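Local coordinates for catechol 2,3-dioxygenase (Rhodococcus sp., PDB 2WL9), which probably catalyses the iron-dependent extradiol ring cleavage of catechol-type substrates by dioxygen, a step in the breakdown of aromatic hydrocarbons, at residues L7-L12 with L62-W67; E143-G148 with N193-S198. All coordinates share one frame; numbering follows the deposited sequence.

Interaction 1: L7-L12 with L62-W67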
loop_
_atom_site.group_PDB
_atom_site.type_symbol
_atom_site.label_atom_id
_atom_site.label_comp_id
_atom_site.label_asym_id
_atom_site.label_seq_id
_atom_site.Cartn_x
_atom_site.Cartn_y
_atom_site.Cartn_z
ATOM N N LEU C 7 30.242 8.099 -2.105
ATOM C CA LEU C 7 31.231 8.813 -2.891
ATOM C C LEU C 7 30.656 10.198 -3.219
ATOM O O LEU C 7 29.801 10.328 -4.092
ATOM C CB LEU C 7 31.519 8.046 -4.167
ATOM C CG LEU C 7 32.604 8.575 -5.098
ATOM C CD1 LEU C 7 33.960 8.591 -4.423
ATOM C CD2 LEU C 7 32.642 7.720 -6.362
ATOM N N GLY C 8 31.118 11.217 -2.509
ATOM C CA GLY C 8 30.514 12.548 -2.577
ATOM C C GLY C 8 30.936 13.362 -3.786
ATOM O O GLY C 8 30.089 13.944 -4.476
ATOM N N TYR C 9 32.243 13.423 -4.029
ATOM C CA TYR C 9 32.786 14.213 -5.135
ATOM C C TYR C 9 34.083 13.646 -5.702
ATOM O O TYR C 9 34.707 12.769 -5.104
ATOM C CB TYR C 9 32.981 15.692 -4.743
ATOM C CG TYR C 9 33.933 15.960 -3.588
ATOM C CD1 TYR C 9 33.445 16.403 -2.362
ATOM C CD2 TYR C 9 35.319 15.797 -3.728
ATOM C CE1 TYR C 9 34.299 16.671 -1.294
ATOM C CE2 TYR C 9 36.186 16.056 -2.661
ATOM C CZ TYR C 9 35.670 16.490 -1.452
ATOM O OH TYR C 9 36.504 16.751 -0.393
ATOM N N LEU C 10 34.450 14.150 -6.874
ATOM C CA LEU C 10 35.741 13.888 -7.492
ATOM C C LEU C 10 36.347 15.209 -7.942
ATOM O O LEU C 10 35.651 16.067 -8.485
ATOM C CB LEU C 10 35.590 12.984 -8.717
ATOM C CG LEU C 10 35.161 11.533 -8.561
ATOM C CD1 LEU C 10 34.884 10.948 -9.939
ATOM C CD2 LEU C 10 36.241 10.723 -7.837
ATOM N N GLY C 11 37.635 15.374 -7.690
ATOM C CA GLY C 11 38.404 16.455 -8.278
ATOM C C GLY C 11 39.185 15.863 -9.428
ATOM O O GLY C 11 39.777 14.791 -9.296
ATOM N N LEU C 12 39.161 16.554 -10.562
ATOM C CA LEU C 12 39.802 16.084 -11.777
ATOM C C LEU C 12 40.775 17.140 -12.293
ATOM O O LEU C 12 40.495 18.338 -12.203
ATOM C CB LEU C 12 38.739 15.814 -12.848
ATOM C CG LEU C 12 38.096 14.441 -13.100
ATOM C CD1 LEU C 12 37.864 13.582 -11.856
ATOM C CD2 LEU C 12 36.801 14.597 -13.921
ATOM N N LEU C 62 42.664 11.884 -12.469
ATOM C CA LEU C 62 42.010 12.124 -11.194
ATOM C C LEU C 62 42.939 12.943 -10.297
ATOM O O LEU C 62 44.141 12.663 -10.228
ATOM C CB LEU C 62 41.700 10.779 -10.539
ATOM C CG LEU C 62 41.080 10.695 -9.146
ATOM C CD1 LEU C 62 39.620 11.090 -9.163
ATOM C CD2 LEU C 62 41.231 9.262 -8.679
ATOM N N ALA C 63 42.374 13.949 -9.627
ATOM C CA ALA C 63 43.104 14.785 -8.661
ATOM C C ALA C 63 42.841 14.373 -7.205
ATOM O O ALA C 63 43.779 14.299 -6.400
ATOM C CB ALA C 63 42.773 16.273 -8.874
ATOM N N TYR C 64 41.575 14.104 -6.872
ATOM C CA TYR C 64 41.201 13.628 -5.533
ATOM C C TYR C 64 39.821 12.968 -5.471
ATOM O O TYR C 64 38.935 13.262 -6.279
ATOM C CB TYR C 64 41.306 14.742 -4.476
ATOM C CG TYR C 64 40.644 16.051 -4.853
ATOM C CD1 TYR C 64 39.276 16.263 -4.647
ATOM C CD2 TYR C 64 41.397 17.089 -5.399
ATOM C CE1 TYR C 64 38.680 17.477 -4.990
ATOM C CE2 TYR C 64 40.823 18.289 -5.748
ATOM C CZ TYR C 64 39.470 18.487 -5.543
ATOM O OH TYR C 64 38.936 19.696 -5.903
ATOM N N ILE C 65 39.659 12.075 -4.497
ATOM C CA ILE C 65 38.397 11.364 -4.271
ATOM C C ILE C 65 37.787 11.795 -2.931
ATOM O O ILE C 65 38.425 11.662 -1.895
ATOM C CB ILE C 65 38.627 9.846 -4.249
ATOM C CG1 ILE C 65 39.211 9.362 -5.581
ATOM C CG2 ILE C 65 37.329 9.100 -3.933
ATOM C CD1 ILE C 65 40.007 8.057 -5.464
ATOM N N GLY C 66 36.555 12.298 -2.946
ATOM C CA GLY C 66 35.907 12.709 -1.703
ATOM C C GLY C 66 34.843 11.739 -1.217
ATOM O O GLY C 66 33.839 11.532 -1.901
ATOM N N TRP C 67 35.065 11.147 -0.042
ATOM C CA TRP C 67 34.086 10.258 0.600
ATOM C C TRP C 67 33.354 10.961 1.727
ATOM O O TRP C 67 33.981 11.565 2.599
ATOM C CB TRP C 67 34.770 9.017 1.178
ATOM C CG TRP C 67 35.495 8.197 0.165
ATOM C CD1 TRP C 67 36.827 8.240 -0.117
ATOM C CD2 TRP C 67 34.931 7.208 -0.697
ATOM N NE1 TRP C 67 37.131 7.342 -1.117
ATOM C CE2 TRP C 67 35.982 6.698 -1.493
ATOM C CE3 TRP C 67 33.634 6.714 -0.892
ATOM C CZ2 TRP C 67 35.780 5.708 -2.453
ATOM C CZ3 TRP C 67 33.434 5.731 -1.853
ATOM C CH2 TRP C 67 34.498 5.243 -2.620
#
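Gly66 lies beneath the ring of Tyr9, and Gly11 beneath that of Tyr64, where strand 7-12 meets strand 62-67; with Leu7 the two glycines have the most surface buried here. The CA of Gly66 sits 3.8 Å from the centroid of the Tyr9 ring, over one face, and the CA of Gly11 lies 3.6 Å from the centroid of the Tyr64 ring in the same manner. Both tyrosines place CG between the backbone N and the carbonyl carbon (chi1 60° in Tyr9), which swings the ring across the neighbouring strand and over a bare alpha carbon. Between the two glycines the rings meet rim to rim, Tyr9 CE2 lying 3.7 Å from Tyr64 CD1 with the planes at 86°. Their hydroxyls reach further, Tyr9 OH to Glu117 and Tyr64 OH to His55. The strands run antiparallel at the centre of the N-terminal sheet of this vicinal oxygen chelate fold, and a classic beta bulge interrupts their pairing at each end. At one, Gly66 O accepts from Gly8 N at 2.8 Å and from Tyr9 N in a longer bond; at the other, Gly11 O takes Ala63 N and Tyr64 N from the same face of its carbonyl plane. The face with Leu7, Leu10, Ile65 and Trp67 is apolar, and there Leu7 lies over the indole. Leu7 CD1 stands 3.7 Å from the centroid of the Trp67 six-membered ring, almost on its normal, while the same methyl presses to 3.4 Å from Ile65 CG2, tighter than usual van der Waals contact. Farther along, Leu10 CD2 meets Leu62 CD1 at 3.6 Å, and Ile150 of strand 149-152 packs against Leu7, Leu10 and Ile65.

Interaction 2: E143-G148 with N193-S198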
loop_
_atom_site.group_PDB
_atom_site.type_symbol
_atom_site.label_atom_id
_atom_site.label_comp_id
_atom_site.label_asym_id
_atom_site.label_seq_id
_atom_site.Cartn_x
_atom_site.Cartn_y
_atom_site.Cartn_z
ATOM N N GLU C 143 20.953 10.633 -4.716
ATOM C CA GLU C 143 20.478 10.795 -3.345
ATOM C C GLU C 143 20.769 9.585 -2.456
ATOM O O GLU C 143 20.181 8.518 -2.624
ATOM C CB GLU C 143 18.975 11.109 -3.346
ATOM C CG GLU C 143 18.404 11.469 -1.978
ATOM C CD GLU C 143 18.902 12.804 -1.462
ATOM O OE1 GLU C 143 18.681 13.829 -2.150
ATOM O OE2 GLU C 143 19.509 12.825 -0.362
ATOM N N GLY C 144 21.691 9.771 -1.512
ATOM C CA GLY C 144 22.104 8.704 -0.601
ATOM C C GLY C 144 22.926 7.626 -1.293
ATOM O O GLY C 144 23.182 6.566 -0.720
ATOM N N GLN C 145 23.346 7.908 -2.522
ATOM C CA GLN C 145 24.118 6.962 -3.323
ATOM C C GLN C 145 25.385 7.560 -3.927
ATOM O O GLN C 145 26.122 6.860 -4.619
ATOM C CB GLN C 145 23.242 6.381 -4.432
ATOM C CG GLN C 145 22.202 5.385 -3.950
ATOM C CD GLN C 145 21.536 4.664 -5.099
ATOM O OE1 GLN C 145 22.204 4.131 -5.980
ATOM N NE2 GLN C 145 20.212 4.648 -5.099
ATOM N N GLY C 146 25.641 8.844 -3.671
ATOM C CA GLY C 146 26.819 9.512 -4.233
ATOM C C GLY C 146 26.752 9.722 -5.738
ATOM O O GLY C 146 25.733 9.430 -6.362
ATOM N N LEU C 147 27.836 10.214 -6.334
ATOM C CA LEU C 147 27.806 10.606 -7.749
ATOM C C LEU C 147 27.740 9.436 -8.730
ATOM O O LEU C 147 27.293 9.606 -9.856
ATOM C CB LEU C 147 28.964 11.552 -8.113
ATOM C CG LEU C 147 30.365 10.997 -8.362
ATOM C CD1 LEU C 147 31.142 11.885 -9.334
ATOM C CD2 LEU C 147 31.094 10.901 -7.044
ATOM N N GLY C 148 28.186 8.260 -8.295
ATOM C CA GLY C 148 28.295 7.090 -9.163
ATOM C C GLY C 148 29.352 6.165 -8.594
ATOM O O GLY C 148 29.481 6.059 -7.379
ATOM N N ASN C 193 26.508 2.048 0.537
ATOM C CA ASN C 193 25.101 2.456 0.496
ATOM C C ASN C 193 24.368 1.601 -0.535
ATOM O O ASN C 193 24.895 0.571 -0.974
ATOM C CB ASN C 193 24.966 3.951 0.165
ATOM C CG ASN C 193 25.639 4.325 -1.139
ATOM O OD1 ASN C 193 25.435 3.677 -2.169
ATOM N ND2 ASN C 193 26.449 5.376 -1.104
ATOM N N ASP C 194 23.169 2.033 -0.922
ATOM C CA ASP C 194 22.328 1.269 -1.851
ATOM C C ASP C 194 22.893 1.161 -3.271
ATOM O O ASP C 194 22.401 0.357 -4.058
ATOM C CB ASP C 194 20.912 1.854 -1.915
ATOM C CG ASP C 194 20.005 1.359 -0.790
ATOM O OD1 ASP C 194 18.907 1.945 -0.634
ATOM O OD2 ASP C 194 20.368 0.398 -0.072
ATOM N N ARG C 195 23.901 1.965 -3.616
ATOM C CA ARG C 195 24.533 1.813 -4.927
ATOM C C ARG C 195 25.336 0.521 -4.960
ATOM O O ARG C 195 26.186 0.294 -4.086
ATOM C CB ARG C 195 25.421 3.008 -5.289
ATOM C CG ARG C 195 25.882 2.965 -6.737
ATOM C CD ARG C 195 26.757 4.156 -7.112
ATOM N NE ARG C 195 26.069 5.449 -7.027
ATOM C CZ ARG C 195 25.177 5.904 -7.910
ATOM N NH1 ARG C 195 24.816 5.176 -8.962
ATOM N NH2 ARG C 195 24.632 7.100 -7.733
ATOM N N HIS C 196 25.078 -0.312 -5.972
ATOM C CA HIS C 196 25.686 -1.649 -6.039
ATOM C C HIS C 196 27.152 -1.631 -5.627
ATOM O O HIS C 196 27.578 -2.430 -4.790
ATOM C CB HIS C 196 25.580 -2.292 -7.421
ATOM C CG HIS C 196 26.327 -3.586 -7.505
ATOM N ND1 HIS C 196 25.749 -4.797 -7.192
ATOM C CD2 HIS C 196 27.623 -3.852 -7.794
ATOM C CE1 HIS C 196 26.652 -5.755 -7.300
ATOM N NE2 HIS C 196 27.798 -5.210 -7.663
ATOM N N HIS C 197 27.915 -0.741 -6.254
ATOM C CA HIS C 197 29.251 -0.395 -5.771
ATOM C C HIS C 197 29.561 1.080 -6.020
ATOM O O HIS C 197 29.014 1.687 -6.951
ATOM C CB HIS C 197 30.339 -1.321 -6.352
ATOM C CG HIS C 197 30.390 -1.358 -7.848
ATOM N ND1 HIS C 197 31.379 -0.730 -8.575
ATOM C CD2 HIS C 197 29.590 -1.968 -8.756
ATOM C CE1 HIS C 197 31.183 -0.948 -9.865
ATOM N NE2 HIS C 197 30.104 -1.694 -10.001
ATOM N N SER C 198 30.400 1.640 -5.149
ATOM C CA SER C 198 30.957 2.986 -5.285
ATOM C C SER C 198 32.393 2.925 -5.789
ATOM O O SER C 198 32.935 3.922 -6.270
ATOM C CB SER C 198 30.977 3.686 -3.929
ATOM O OG SER C 198 29.695 3.726 -3.359
HETATM O O HOH W 1 28.394 6.108 -2.970
#
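The guanidinium of Arg195 is sandwiched between parts of the 143-148 loop: Gly148 CA lies 3.5 Å above the centre of one face, and Gln145 OE1 is centred about 4.0 Å from the plane on the opposite face. At the edge, Arg195 NE donates to Gln145 O at 2.8 Å, with the oxygen close to the guanidinium plane, and NH2 donates to Gly146 O at 2.9 Å from a more tilted direction. Both nitrogens stand above the planes of the carbonyls they address. Arg195 leaves its backbone with CG anti to the backbone N (chi1 -170°) and bends at chi3 (-63°), a path that brings CD to 3.3 Å from Gly148 O. The Gln145 side chain crosses that of Arg195 at about a right angle, its amide plane 51° from the guanidinium, and OE1 also touches Arg195 CB. Gly144 and Gly146 have positive phi, a conformation that favours glycine and probably helps the loop curl round the arginine. Asn193, at the start of segment 193-198, forms an Asx turn, OD1 accepting from Arg195 N at 2.7 Å in the plane of the amide carbonyl. Asn193 CB lies 3.3 Å from Gly144 O, while Asn193 ND2 donates to Thr5 O and to a water 2.8 Å away. That water in turn donates to Gln145 O and Ser198 OG, tying the two loops together; Gln145 O therefore serves both the water and Arg195 NE. Other bonds of the arginine leave the contact: NH2 to Val141 O, and NH1 to Glu216 in a salt bridge. Backbone carbonyls and one carboxylate thus probably stabilise the buried charge, while the bonds to NE, NH1 and NH2 hold the guanidinium in its orientation.

In the fold
Interaction 1 closes along the chain before interaction 2 opens, so the two follow in series, with centres 14 Å apart. The first pairs strands 6-14 and 61-68 within the N-terminal sheet; the second joins two loops that enter the parallel strands 149-152 and 199-201 of the other sheet. They meet directly: Leu7 O and Leu147 N are 3.0 Å apart in a probable hydrogen bond, and Trp67 CZ3 packs 3.8 Å from Ser198 CB. This join connects the N-terminal sheet with the one that carries the iron ligands. Interaction 2 also borders the iron site: ligand His149 directly follows segment 143-148, and the side chain of His197 comes to about 4 Å from the iron.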